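PDB 4I2O: FixK2 protein, which probably acts as a DNA-binding transcription regulator of the CRP/FNR superfamily, and is bound to DNA in this structure. Local coordinates for residues E49-E54 / G67-Y72; E59-V64 / F92-G97; K155-R160 / L191-E196; F164-D169 / I219-R224. The protein carries 1 engineered substitution. All coordinates share one frame; numbering follows the deposited sequence.

Contact 1: E49-E54 / G67-Y72; sequences EEIYGE and GAVRSY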
# COMPACT_ATOMS: atom_id res chain seq x y z
N GLU A 49 -8.02 13.83 18.70
CA GLU A 49 -9.06 12.87 19.10
C GLU A 49 -9.11 11.70 18.11
O GLU A 49 -9.02 11.90 16.88
CB GLU A 49 -10.41 13.54 19.09
CG GLU A 49 -11.44 12.81 19.93
CD GLU A 49 -12.76 13.57 20.00
OE1 GLU A 49 -12.73 14.82 19.98
OE2 GLU A 49 -13.82 12.89 20.03
N GLU A 50 -9.26 10.50 18.64
CA GLU A 50 -9.36 9.30 17.79
C GLU A 50 -10.79 9.28 17.22
O GLU A 50 -11.76 9.52 17.96
CB GLU A 50 -9.15 8.05 18.63
CG GLU A 50 -9.21 6.79 17.76
CD GLU A 50 -8.82 5.51 18.50
OE1 GLU A 50 -9.72 4.83 19.02
OE2 GLU A 50 -7.62 5.18 18.52
N ILE A 51 -10.91 9.04 15.92
CA ILE A 51 -12.21 8.94 15.28
C ILE A 51 -12.63 7.46 15.29
O ILE A 51 -13.80 7.17 15.59
CB ILE A 51 -12.13 9.46 13.85
CG1 ILE A 51 -11.72 10.96 13.91
CG2 ILE A 51 -13.46 9.24 13.14
CD1 ILE A 51 -11.48 11.61 12.56
N TYR A 52 -11.70 6.56 14.95
CA TYR A 52 -11.88 5.11 15.18
C TYR A 52 -10.53 4.44 15.37
O TYR A 52 -9.52 4.97 14.91
CB TYR A 52 -12.62 4.37 14.03
CG TYR A 52 -12.12 4.68 12.64
CD1 TYR A 52 -10.97 4.06 12.14
CD2 TYR A 52 -12.77 5.63 11.83
CE1 TYR A 52 -10.50 4.32 10.84
CE2 TYR A 52 -12.30 5.91 10.57
CZ TYR A 52 -11.17 5.27 10.07
OH TYR A 52 -10.69 5.55 8.83
N GLY A 53 -10.52 3.26 16.01
CA GLY A 53 -9.29 2.52 16.25
C GLY A 53 -9.05 1.41 15.27
O GLY A 53 -9.98 0.95 14.56
N GLU A 54 -7.79 0.96 15.23
CA GLU A 54 -7.41 -0.21 14.47
C GLU A 54 -8.19 -1.45 14.92
O GLU A 54 -8.31 -1.71 16.12
CB GLU A 54 -5.91 -0.46 14.64
CG GLU A 54 -5.15 -0.53 13.34
CD GLU A 54 -3.76 -1.11 13.52
OE1 GLU A 54 -2.90 -0.42 14.13
OE2 GLU A 54 -3.53 -2.25 13.05
N GLY A 67 -10.76 20.79 8.33
CA GLY A 67 -9.69 20.18 9.11
C GLY A 67 -8.88 19.11 8.38
O GLY A 67 -8.60 19.24 7.21
N ALA A 68 -8.44 18.09 9.11
CA ALA A 68 -7.51 17.10 8.52
C ALA A 68 -7.42 15.91 9.45
O ALA A 68 -7.45 16.07 10.68
CB ALA A 68 -6.09 17.73 8.32
N VAL A 69 -7.22 14.74 8.85
CA VAL A 69 -7.23 13.47 9.60
C VAL A 69 -5.99 12.66 9.18
O VAL A 69 -5.62 12.66 8.02
CB VAL A 69 -8.54 12.70 9.28
CG1 VAL A 69 -8.55 11.28 9.95
CG2 VAL A 69 -9.77 13.52 9.81
N ARG A 70 -5.39 11.94 10.11
CA ARG A 70 -4.35 10.95 9.71
C ARG A 70 -4.80 9.52 9.98
O ARG A 70 -5.41 9.26 11.01
CB ARG A 70 -3.05 11.25 10.48
CG ARG A 70 -3.23 11.28 12.02
CD ARG A 70 -1.87 11.57 12.82
NE ARG A 70 -2.20 11.75 14.22
CZ ARG A 70 -2.26 12.93 14.85
NH1 ARG A 70 -1.85 14.07 14.29
NH2 ARG A 70 -2.67 12.97 16.11
N SER A 71 -4.50 8.61 9.05
CA SER A 71 -4.79 7.18 9.21
C SER A 71 -3.44 6.51 9.37
O SER A 71 -2.53 6.82 8.59
CB SER A 71 -5.47 6.57 7.93
OG SER A 71 -6.84 6.99 7.85
N TYR A 72 -3.30 5.63 10.36
CA TYR A 72 -1.99 5.05 10.67
C TYR A 72 -2.07 3.68 11.32
O TYR A 72 -3.14 3.20 11.78
CB TYR A 72 -1.24 6.00 11.61
CG TYR A 72 -1.95 6.16 12.88
CD1 TYR A 72 -1.70 5.31 13.96
CD2 TYR A 72 -2.97 7.13 13.01
CE1 TYR A 72 -2.41 5.43 15.15
CE2 TYR A 72 -3.67 7.25 14.16
CZ TYR A 72 -3.40 6.41 15.22
OH TYR A 72 -4.12 6.57 16.37
O HOH W 1 -8.43 4.73 8.15
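I51 and V69 meet tip to tip in the buried, close-packed part of this contact. The terminal CD1 of I51 lies 3.8 Å from CG2 of V69 and 3.9 Å from its CG1, so one methyl group rests against both branches of the valine. V69 holds CG1 anti to its backbone N (chi1 175°), and both its methyls are turned to the same partner. F92 packs against both residues and closes this apolar cluster. Next to it the contact becomes polar. The hydroxyls of Y52 and S71 are too far apart to bond directly, and a water joins them, 2.5 Å from Y52 OH and 2.8 Å from S71 OG. It lies at the edge of the Y52 ring, in its plane, while S71 OG has a second partner in H86 NE2. The exposed side is much looser. E50 OE2 comes no nearer than 4.3 Å to Y72 OH, and E54 OE1 stays 4.3 Å from the carbonyl O of Y72; neither approach is a hydrogen bond. The segments are not adjacent in their sheet: strand 103-106 runs between 50-52 and 69-74, and I51 and Y52 both face A104 across a classic beta bulge, where the chain turns its corner. This sheet belongs to the cupin-like cyclic nucleotide-binding domain. With no direct hydrogen bond from one segment to the other, their cohesion rests on apolar contact and one water bridge, and the backbone pairing that fixes their spacing comes through the intervening strand.

Contact 2: E59-V64 / F92-G97; sequences EYVYQV and FGLESG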
# COMPACT_ATOMS: atom_id res chain seq x y z
N GLU A 59 -18.28 0.79 11.21
CA GLU A 59 -19.71 1.05 11.27
C GLU A 59 -20.13 2.31 10.49
O GLU A 59 -21.25 2.39 9.95
CB GLU A 59 -20.10 1.19 12.73
CG GLU A 59 -21.58 1.26 12.99
CD GLU A 59 -21.90 1.20 14.49
OE1 GLU A 59 -20.98 0.84 15.27
OE2 GLU A 59 -23.06 1.50 14.87
N TYR A 60 -19.22 3.26 10.43
CA TYR A 60 -19.47 4.51 9.71
C TYR A 60 -18.42 4.78 8.66
O TYR A 60 -17.32 4.24 8.73
CB TYR A 60 -19.52 5.70 10.69
CG TYR A 60 -20.64 5.51 11.64
CD1 TYR A 60 -21.93 5.91 11.31
CD2 TYR A 60 -20.42 4.90 12.87
CE1 TYR A 60 -22.96 5.70 12.17
CE2 TYR A 60 -21.46 4.69 13.74
CZ TYR A 60 -22.71 5.09 13.39
OH TYR A 60 -23.76 4.87 14.25
N VAL A 61 -18.80 5.57 7.65
CA VAL A 61 -17.88 6.08 6.64
C VAL A 61 -17.97 7.59 6.75
O VAL A 61 -19.04 8.11 7.05
CB VAL A 61 -18.27 5.62 5.23
CG1 VAL A 61 -17.24 6.08 4.20
CG2 VAL A 61 -18.36 4.07 5.20
N TYR A 62 -16.87 8.27 6.47
CA TYR A 62 -16.69 9.69 6.86
C TYR A 62 -16.17 10.54 5.70
O TYR A 62 -15.43 10.05 4.84
CB TYR A 62 -15.61 9.78 7.95
CG TYR A 62 -15.84 8.91 9.18
CD1 TYR A 62 -16.38 9.45 10.34
CD2 TYR A 62 -15.53 7.56 9.17
CE1 TYR A 62 -16.62 8.63 11.50
CE2 TYR A 62 -15.74 6.75 10.29
CZ TYR A 62 -16.28 7.29 11.45
OH TYR A 62 -16.47 6.46 12.55
N GLN A 63 -16.49 11.84 5.70
CA GLN A 63 -15.91 12.73 4.71
C GLN A 63 -15.44 13.96 5.46
O GLN A 63 -16.20 14.54 6.23
CB GLN A 63 -16.92 13.08 3.62
CG GLN A 63 -16.36 14.05 2.60
CD GLN A 63 -17.39 14.48 1.59
OE1 GLN A 63 -18.56 14.71 1.94
NE2 GLN A 63 -16.97 14.58 0.32
N VAL A 64 -14.17 14.35 5.30
CA VAL A 64 -13.72 15.62 5.94
C VAL A 64 -14.45 16.82 5.34
O VAL A 64 -14.52 16.96 4.11
CB VAL A 64 -12.19 15.76 5.79
CG1 VAL A 64 -11.66 16.96 6.51
CG2 VAL A 64 -11.43 14.49 6.28
N PHE A 92 -13.12 8.85 4.00
CA PHE A 92 -12.25 7.86 4.64
C PHE A 92 -13.07 6.92 5.51
O PHE A 92 -14.25 7.17 5.82
CB PHE A 92 -11.11 8.54 5.43
CG PHE A 92 -11.58 9.34 6.64
CD1 PHE A 92 -11.54 8.77 7.91
CD2 PHE A 92 -12.04 10.65 6.51
CE1 PHE A 92 -11.95 9.47 9.03
CE2 PHE A 92 -12.50 11.40 7.64
CZ PHE A 92 -12.45 10.82 8.91
N GLY A 93 -12.45 5.81 5.86
CA GLY A 93 -13.05 4.82 6.74
C GLY A 93 -13.90 3.80 6.04
O GLY A 93 -14.54 2.98 6.71
N LEU A 94 -13.96 3.86 4.70
CA LEU A 94 -14.70 2.87 3.91
C LEU A 94 -13.96 1.53 3.93
O LEU A 94 -12.76 1.46 3.61
CB LEU A 94 -14.87 3.33 2.45
CG LEU A 94 -15.68 2.37 1.54
CD1 LEU A 94 -17.14 2.20 1.97
CD2 LEU A 94 -15.54 2.85 0.10
N GLU A 95 -14.68 0.49 4.34
CA GLU A 95 -14.12 -0.87 4.36
C GLU A 95 -15.07 -1.83 3.72
O GLU A 95 -16.33 -1.78 3.92
CB GLU A 95 -13.77 -1.32 5.78
CG GLU A 95 -12.73 -0.41 6.47
CD GLU A 95 -11.26 -0.81 6.21
OE1 GLU A 95 -11.03 -1.78 5.44
OE2 GLU A 95 -10.36 -0.16 6.76
N SER A 96 -14.50 -2.74 2.92
CA SER A 96 -15.31 -3.77 2.34
C SER A 96 -15.55 -4.77 3.46
O SER A 96 -16.62 -5.37 3.56
CB SER A 96 -14.54 -4.45 1.21
OG SER A 96 -15.17 -5.66 0.88
N GLY A 97 -14.53 -4.97 4.28
CA GLY A 97 -14.61 -5.95 5.35
C GLY A 97 -15.26 -5.33 6.59
O GLY A 97 -15.80 -4.21 6.53
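The carbonyl O of Y62 accepts the backbone N of F92 at 2.7 Å, and Y62 N returns a bond of 2.9 Å to F92 O, making the two residues an antiparallel hydrogen-bonded pair. A chi1 of 66° sets F92 CG between its own backbone N and carbonyl carbon. One face of the ring lies against Y62 CB, 3.6 Å from the centroid, in a CH-pi contact. The two aromatic rings are nearly parallel, at 14°, but slid so far apart that they barely overlap. V64 CG2 approaches F92 CE2 at 3.5 Å. An alanine in place of F92 would probably open a gap beside Y62 CB and V64 CG2, leaving both without their aromatic partner. G93, with positive phi, lies at the edge of the Y62 ring, where a side chain would clash with CD2. Farther along, V61 CG2 touches L94 CD1 at 3.9 Å. The pair extends the sheet 41-45, 110-116, 60-64, 91-92 of the cyclic nucleotide-binding domain to its last strand; V61 also packs on L120 of helix 117-126, and L94 reaches helix 128-154 and W135 of the second subunit.

Contact 3: K155-R160 / L191-E196; sequences KTAMER and LGLTLE. With nucleotides of chain D.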
# COMPACT_ATOMS: atom_id res chain seq x y z
N LYS A 155 12.66 5.15 -2.31
CA LYS A 155 13.05 6.55 -2.59
C LYS A 155 14.02 7.07 -1.52
O LYS A 155 14.02 6.60 -0.38
CB LYS A 155 11.81 7.52 -2.69
CG LYS A 155 11.09 7.34 -4.03
CD LYS A 155 9.94 8.38 -4.16
CE LYS A 155 9.23 8.20 -5.52
NZ LYS A 155 8.21 9.35 -5.71
N THR A 156 14.91 7.98 -1.91
CA THR A 156 15.84 8.55 -0.91
C THR A 156 15.05 9.53 -0.04
O THR A 156 13.88 9.90 -0.32
CB THR A 156 16.96 9.31 -1.57
OG1 THR A 156 16.37 10.42 -2.24
CG2 THR A 156 17.70 8.46 -2.64
N ALA A 157 15.64 9.99 1.04
CA ALA A 157 14.90 10.91 1.92
C ALA A 157 14.47 12.17 1.12
O ALA A 157 13.35 12.68 1.21
CB ALA A 157 15.82 11.31 3.12
N MET A 158 15.37 12.70 0.31
CA MET A 158 14.97 13.90 -0.45
C MET A 158 13.88 13.64 -1.48
O MET A 158 12.92 14.43 -1.63
CB MET A 158 16.17 14.54 -1.11
CG MET A 158 15.85 15.84 -1.93
SD MET A 158 15.09 17.21 -0.95
CE MET A 158 16.63 17.79 -0.23
N GLU A 159 13.98 12.53 -2.19
CA GLU A 159 12.86 12.14 -3.07
C GLU A 159 11.54 11.99 -2.39
O GLU A 159 10.46 12.32 -2.97
CB GLU A 159 13.25 10.80 -3.80
CG GLU A 159 14.39 10.96 -4.78
CD GLU A 159 14.95 9.59 -5.22
OE1 GLU A 159 14.67 8.56 -4.51
OE2 GLU A 159 15.79 9.56 -6.15
N ARG A 160 11.54 11.45 -1.17
CA ARG A 160 10.31 11.32 -0.41
C ARG A 160 9.76 12.67 -0.05
O ARG A 160 8.54 12.90 -0.16
CB ARG A 160 10.51 10.54 0.90
CG ARG A 160 11.04 9.08 0.67
CD ARG A 160 11.33 8.40 1.99
NE ARG A 160 12.02 7.10 1.63
CZ ARG A 160 11.96 5.98 2.34
NH1 ARG A 160 11.26 5.90 3.47
NH2 ARG A 160 12.62 4.88 1.89
N LEU A 191 6.31 9.41 5.71
CA LEU A 191 7.37 9.15 4.73
C LEU A 191 8.41 8.11 5.19
O LEU A 191 9.39 7.91 4.48
CB LEU A 191 8.18 10.47 4.40
CG LEU A 191 7.31 11.62 3.86
CD1 LEU A 191 8.20 12.88 3.62
CD2 LEU A 191 6.64 11.08 2.56
N GLY A 192 8.23 7.47 6.34
CA GLY A 192 9.20 6.45 6.80
C GLY A 192 10.51 7.10 7.21
O GLY A 192 11.57 6.48 7.10
N LEU A 193 10.45 8.35 7.68
CA LEU A 193 11.69 9.15 8.06
C LEU A 193 11.50 9.75 9.44
O LEU A 193 10.40 9.76 9.96
CB LEU A 193 11.90 10.35 7.07
CG LEU A 193 12.09 9.98 5.58
CD1 LEU A 193 12.07 11.27 4.72
CD2 LEU A 193 13.46 9.22 5.46
N THR A 194 12.58 10.26 10.05
CA THR A 194 12.46 11.06 11.31
C THR A 194 12.11 12.47 10.94
O THR A 194 12.36 12.95 9.81
CB THR A 194 13.82 11.09 12.12
OG1 THR A 194 14.81 11.64 11.27
CG2 THR A 194 14.25 9.67 12.53
N LEU A 195 11.49 13.16 11.90
CA LEU A 195 11.16 14.56 11.70
C LEU A 195 12.43 15.41 11.48
O LEU A 195 12.38 16.40 10.71
CB LEU A 195 10.36 15.02 12.93
CG LEU A 195 11.06 15.17 14.29
CD1 LEU A 195 11.80 16.56 14.54
CD2 LEU A 195 10.12 14.91 15.48
N GLU A 196 13.57 15.02 12.05
CA GLU A 196 14.81 15.77 11.84
C GLU A 196 15.23 15.67 10.38
O GLU A 196 15.65 16.65 9.77
CB GLU A 196 15.96 15.19 12.69
CG GLU A 196 15.81 15.44 14.17
CD GLU A 196 15.26 14.26 14.94
OE1 GLU A 196 14.35 13.54 14.40
OE2 GLU A 196 15.79 14.02 16.06
P DA D 19 15.71 8.41 9.10
OP1 DA D 19 14.46 7.59 9.07
OP2 DA D 19 15.61 9.91 9.12
O5' DA D 19 16.56 7.87 10.31
C5' DA D 19 16.96 6.51 10.40
C4' DA D 19 17.49 6.26 11.81
O4' DA D 19 18.83 6.85 11.92
C3' DA D 19 16.71 6.89 12.98
O3' DA D 19 16.69 5.81 13.99
C2' DA D 19 17.47 8.15 13.38
C1' DA D 19 18.91 7.83 12.93
N9 DA D 19 19.57 8.99 12.35
C8 DA D 19 19.16 9.84 11.36
N7 DA D 19 20.02 10.82 11.05
C5 DA D 19 21.07 10.58 11.91
C6 DA D 19 22.31 11.23 12.04
N6 DA D 19 22.66 12.31 11.31
N1 DA D 19 23.17 10.75 12.99
C2 DA D 19 22.79 9.66 13.68
N3 DA D 19 21.68 8.93 13.63
C4 DA D 19 20.82 9.46 12.72
P DA D 18 18.99 9.31 2.76
OP1 DA D 18 17.94 8.79 1.78
OP2 DA D 18 19.47 10.66 2.69
O5' DA D 18 18.50 9.20 4.27
C5' DA D 18 18.16 7.86 4.69
C4' DA D 18 18.20 7.73 6.21
O4' DA D 18 19.61 7.82 6.65
C3' DA D 18 17.36 8.77 6.98
O3' DA D 18 16.54 7.92 7.82
C2' DA D 18 18.48 9.57 7.66
C1' DA D 18 19.56 8.53 7.87
N9 DA D 18 20.89 9.19 8.06
C8 DA D 18 21.44 10.23 7.32
N7 DA D 18 22.68 10.54 7.71
C5 DA D 18 22.91 9.70 8.81
C6 DA D 18 23.99 9.53 9.68
N6 DA D 18 25.12 10.23 9.62
N1 DA D 18 23.90 8.54 10.59
C2 DA D 18 22.81 7.78 10.69
N3 DA D 18 21.71 7.86 9.93
C4 DA D 18 21.83 8.84 9.00
P DT D 20 16.00 6.00 15.40
OP1 DT D 20 15.74 4.62 15.93
OP2 DT D 20 14.93 7.05 15.27
O5' DT D 20 17.11 6.75 16.33
C5' DT D 20 18.35 5.98 16.60
C4' DT D 20 19.27 6.95 17.36
O4' DT D 20 19.52 8.04 16.49
C3' DT D 20 18.68 7.60 18.57
O3' DT D 20 19.57 7.16 19.60
C2' DT D 20 18.79 9.12 18.43
C1' DT D 20 19.82 9.16 17.30
N1 DT D 20 19.88 10.30 16.35
C2 DT D 20 21.04 11.06 16.26
O2 DT D 20 22.02 10.88 16.95
N3 DT D 20 21.03 12.04 15.32
C4 DT D 20 19.94 12.34 14.54
O4 DT D 20 19.94 13.21 13.70
C5 DT D 20 18.77 11.54 14.66
C7 DT D 20 17.59 11.94 13.78
C6 DT D 20 18.77 10.59 15.57
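R160 reaches across to the end of helix 184-191 with a hydrogen bond from NH1 to the carbonyl O of L191, 2.9 Å long, straight at 164° and in the plane of the guanidinium. Two more bonds hold the group on its other side: NE and NH2 both donate to the carbonyl O of K155, with NE at 2.9 Å. Gripped at all three nitrogens, the guanidinium has little freedom to rotate. T156 and E159 add a capping box at the start of helix 157-172.

Apolar contacts accompany these bonds. R160 CD lies 4.0 Å from L193 CG, the side chains passing obliquely, and L193 CD2 meets A157 CB at 3.9 Å. Apart from these, the L191 methyls CD1 and CD2 make van der Waals contact with the backbone O of R160.

Segment 191-196 holds the turn of the helix-turn-helix, G192 to T194, and the first residues of the recognition helix 195-207. G192 makes the turn at positive phi; a side chain there would collide with R160 NH1.

The remaining bonds go to DNA chain D. A157 N donates to OP1 of DA18 at 2.7 Å, and T194 gives both its N and its OG1, the latter at 2.9 Å, to OP2 of DA19. Each phosphate thus sits at a helix N terminus, whose dipole would probably favour the anion. At the base edges E196 CD packs 3.5 Å from the C7 methyl of DT20, while OE2 accepts from the N4 of a cytosine.

Contact 4: F164-D169 / I219-R224; sequences FLLEMD and IVLRNR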
# COMPACT_ATOMS: atom_id res chain seq x y z
N PHE A 164 6.22 14.34 -1.30
CA PHE A 164 5.25 14.80 -0.33
C PHE A 164 4.85 16.23 -0.63
O PHE A 164 3.64 16.57 -0.67
CB PHE A 164 5.84 14.71 1.08
CG PHE A 164 5.05 15.48 2.12
CD1 PHE A 164 3.87 14.90 2.66
CD2 PHE A 164 5.48 16.72 2.55
CE1 PHE A 164 3.12 15.56 3.63
CE2 PHE A 164 4.72 17.46 3.53
CZ PHE A 164 3.54 16.84 4.08
N LEU A 165 5.81 17.13 -0.81
CA LEU A 165 5.47 18.56 -1.09
C LEU A 165 4.63 18.73 -2.36
O LEU A 165 3.67 19.49 -2.41
CB LEU A 165 6.72 19.35 -1.29
CG LEU A 165 7.51 19.57 0.00
CD1 LEU A 165 8.97 20.06 -0.28
CD2 LEU A 165 6.76 20.47 1.01
N LEU A 166 4.98 18.00 -3.41
CA LEU A 166 4.15 18.02 -4.61
C LEU A 166 2.73 17.47 -4.44
O LEU A 166 1.78 18.03 -5.01
CB LEU A 166 4.88 17.32 -5.76
CG LEU A 166 6.17 18.01 -6.29
CD1 LEU A 166 6.93 16.97 -7.12
CD2 LEU A 166 5.85 19.23 -7.12
N GLU A 167 2.59 16.38 -3.68
CA GLU A 167 1.27 15.84 -3.36
C GLU A 167 0.46 16.88 -2.58
O GLU A 167 -0.75 17.14 -2.86
CB GLU A 167 1.40 14.56 -2.54
CG GLU A 167 0.02 13.98 -2.23
CD GLU A 167 0.04 12.77 -1.33
OE1 GLU A 167 1.04 12.46 -0.65
OE2 GLU A 167 -1.00 12.10 -1.31
N MET A 168 1.07 17.44 -1.54
CA MET A 168 0.32 18.46 -0.77
C MET A 168 -0.01 19.72 -1.56
O MET A 168 -1.07 20.32 -1.37
CB MET A 168 1.16 18.87 0.43
CG MET A 168 1.33 17.79 1.51
SD MET A 168 -0.23 17.17 2.21
CE MET A 168 -0.45 15.62 1.36
N ASP A 169 0.90 20.18 -2.43
CA ASP A 169 0.60 21.31 -3.28
C ASP A 169 -0.63 21.02 -4.17
O ASP A 169 -1.52 21.84 -4.33
CB ASP A 169 1.82 21.62 -4.14
CG ASP A 169 1.59 22.82 -5.08
OD1 ASP A 169 1.44 22.60 -6.29
OD2 ASP A 169 1.62 23.97 -4.60
N ILE A 219 3.92 26.99 3.39
CA ILE A 219 5.02 26.75 2.45
C ILE A 219 4.57 27.15 1.06
O ILE A 219 3.43 26.87 0.70
CB ILE A 219 5.46 25.28 2.45
CG1 ILE A 219 6.15 24.94 3.77
CG2 ILE A 219 6.35 25.02 1.28
CD1 ILE A 219 6.58 23.47 3.94
N VAL A 220 5.43 27.83 0.30
CA VAL A 220 5.05 28.28 -1.05
C VAL A 220 6.09 27.63 -1.93
O VAL A 220 7.29 27.88 -1.75
CB VAL A 220 5.13 29.82 -1.23
CG1 VAL A 220 4.95 30.19 -2.68
CG2 VAL A 220 4.02 30.53 -0.49
N LEU A 221 5.68 26.76 -2.85
CA LEU A 221 6.64 26.19 -3.79
C LEU A 221 6.98 27.23 -4.84
O LEU A 221 6.10 27.74 -5.54
CB LEU A 221 6.08 24.94 -4.49
CG LEU A 221 5.65 23.84 -3.56
CD1 LEU A 221 5.22 22.63 -4.44
CD2 LEU A 221 6.88 23.46 -2.68
N ARG A 222 8.26 27.54 -4.96
CA ARG A 222 8.71 28.56 -5.91
C ARG A 222 9.07 28.02 -7.29
O ARG A 222 9.06 28.78 -8.28
CB ARG A 222 9.92 29.32 -5.35
CG ARG A 222 9.68 29.89 -3.96
CD ARG A 222 10.31 31.24 -3.81
NE ARG A 222 10.01 31.83 -2.52
CZ ARG A 222 8.87 32.44 -2.22
NH1 ARG A 222 7.91 32.54 -3.14
NH2 ARG A 222 8.68 32.95 -1.01
N ASN A 223 9.44 26.73 -7.36
CA ASN A 223 9.74 26.09 -8.64
C ASN A 223 9.33 24.63 -8.58
O ASN A 223 10.09 23.79 -8.06
CB ASN A 223 11.23 26.18 -8.92
CG ASN A 223 11.58 25.78 -10.35
OD1 ASN A 223 10.90 24.97 -11.00
ND2 ASN A 223 12.65 26.38 -10.87
N ARG A 224 8.12 24.31 -9.08
CA ARG A 224 7.63 22.95 -9.00
C ARG A 224 8.46 22.05 -9.91
O ARG A 224 8.68 20.89 -9.58
CB ARG A 224 6.13 22.86 -9.36
CG ARG A 224 5.25 23.65 -8.37
CD ARG A 224 3.77 23.76 -8.83
NE ARG A 224 2.94 24.30 -7.76
CZ ARG A 224 2.96 25.59 -7.39
NH1 ARG A 224 3.77 26.44 -8.01
NH2 ARG A 224 2.19 26.03 -6.39
O HOH W 2 2.93 25.84 -2.86
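D169 and R224 meet at about a right angle, their carboxylate and guanidinium planes 53° apart, in a side-on salt bridge of two bonds. R224 NE donates to D169 OD1 at 2.7 Å, almost straight, arriving from above the carboxylate plane; NH2 donates to OD2 at 2.8 Å, on the syn side. D169 has CG anti to its backbone N (chi1 -180°), which carries the carboxylate off the helix toward the arginine. A water donates to D169 OD2 and accepts from L221 N, both at 2.9 Å, so OD2 has two donors. Replacing R224 by a methionine would probably leave the carboxylate of D169 without its charged mate and freer to turn.

The axis of helix segment 164-169 passes strand segment 219-221 at 97°, 10.0 Å away at the closest approach. Helix 157-172 packs there against the wing sheet 177-179, 218-221, 211-213 of the winged helix-turn-helix domain, whose central strand carries I219 and L221.

L221 stands between the polar pair and the apolar core. Its CB lies over the centre of one guanidinium face of R224, and its CD1 is 3.6 Å from D169 CB. Farther into the core, L165 and I219 also cross at about a right angle, with CD2 of the leucine 4.2 Å from CD1 of the isoleucine. L166 CD2 comes within 4.1 Å of the carbonyl O of R224. L227, from the short helix 224-228 that N223 caps, packs on L165, L166 and L221.

From the N terminus, 49-54 comes first, then 59-64; 67-72 closes contact 1 and 92-97 closes contact 2. The two loops therefore cross, and the contacts touch in space, with Y52 and I51 packed against Y62, F92 and G93, joining the two sheets of the cyclic nucleotide-binding domain. Helix 128-154 then leads on to the DNA-binding domain. There 155-160 and 164-169, both on helix 157-172, are met in turn by 191-196 and 219-224, so contacts 3 and 4 also cross, tying that helix to the helix-turn-helix and to the wing; L191 touches F164 between them. The two crossed pairs follow in series without touching.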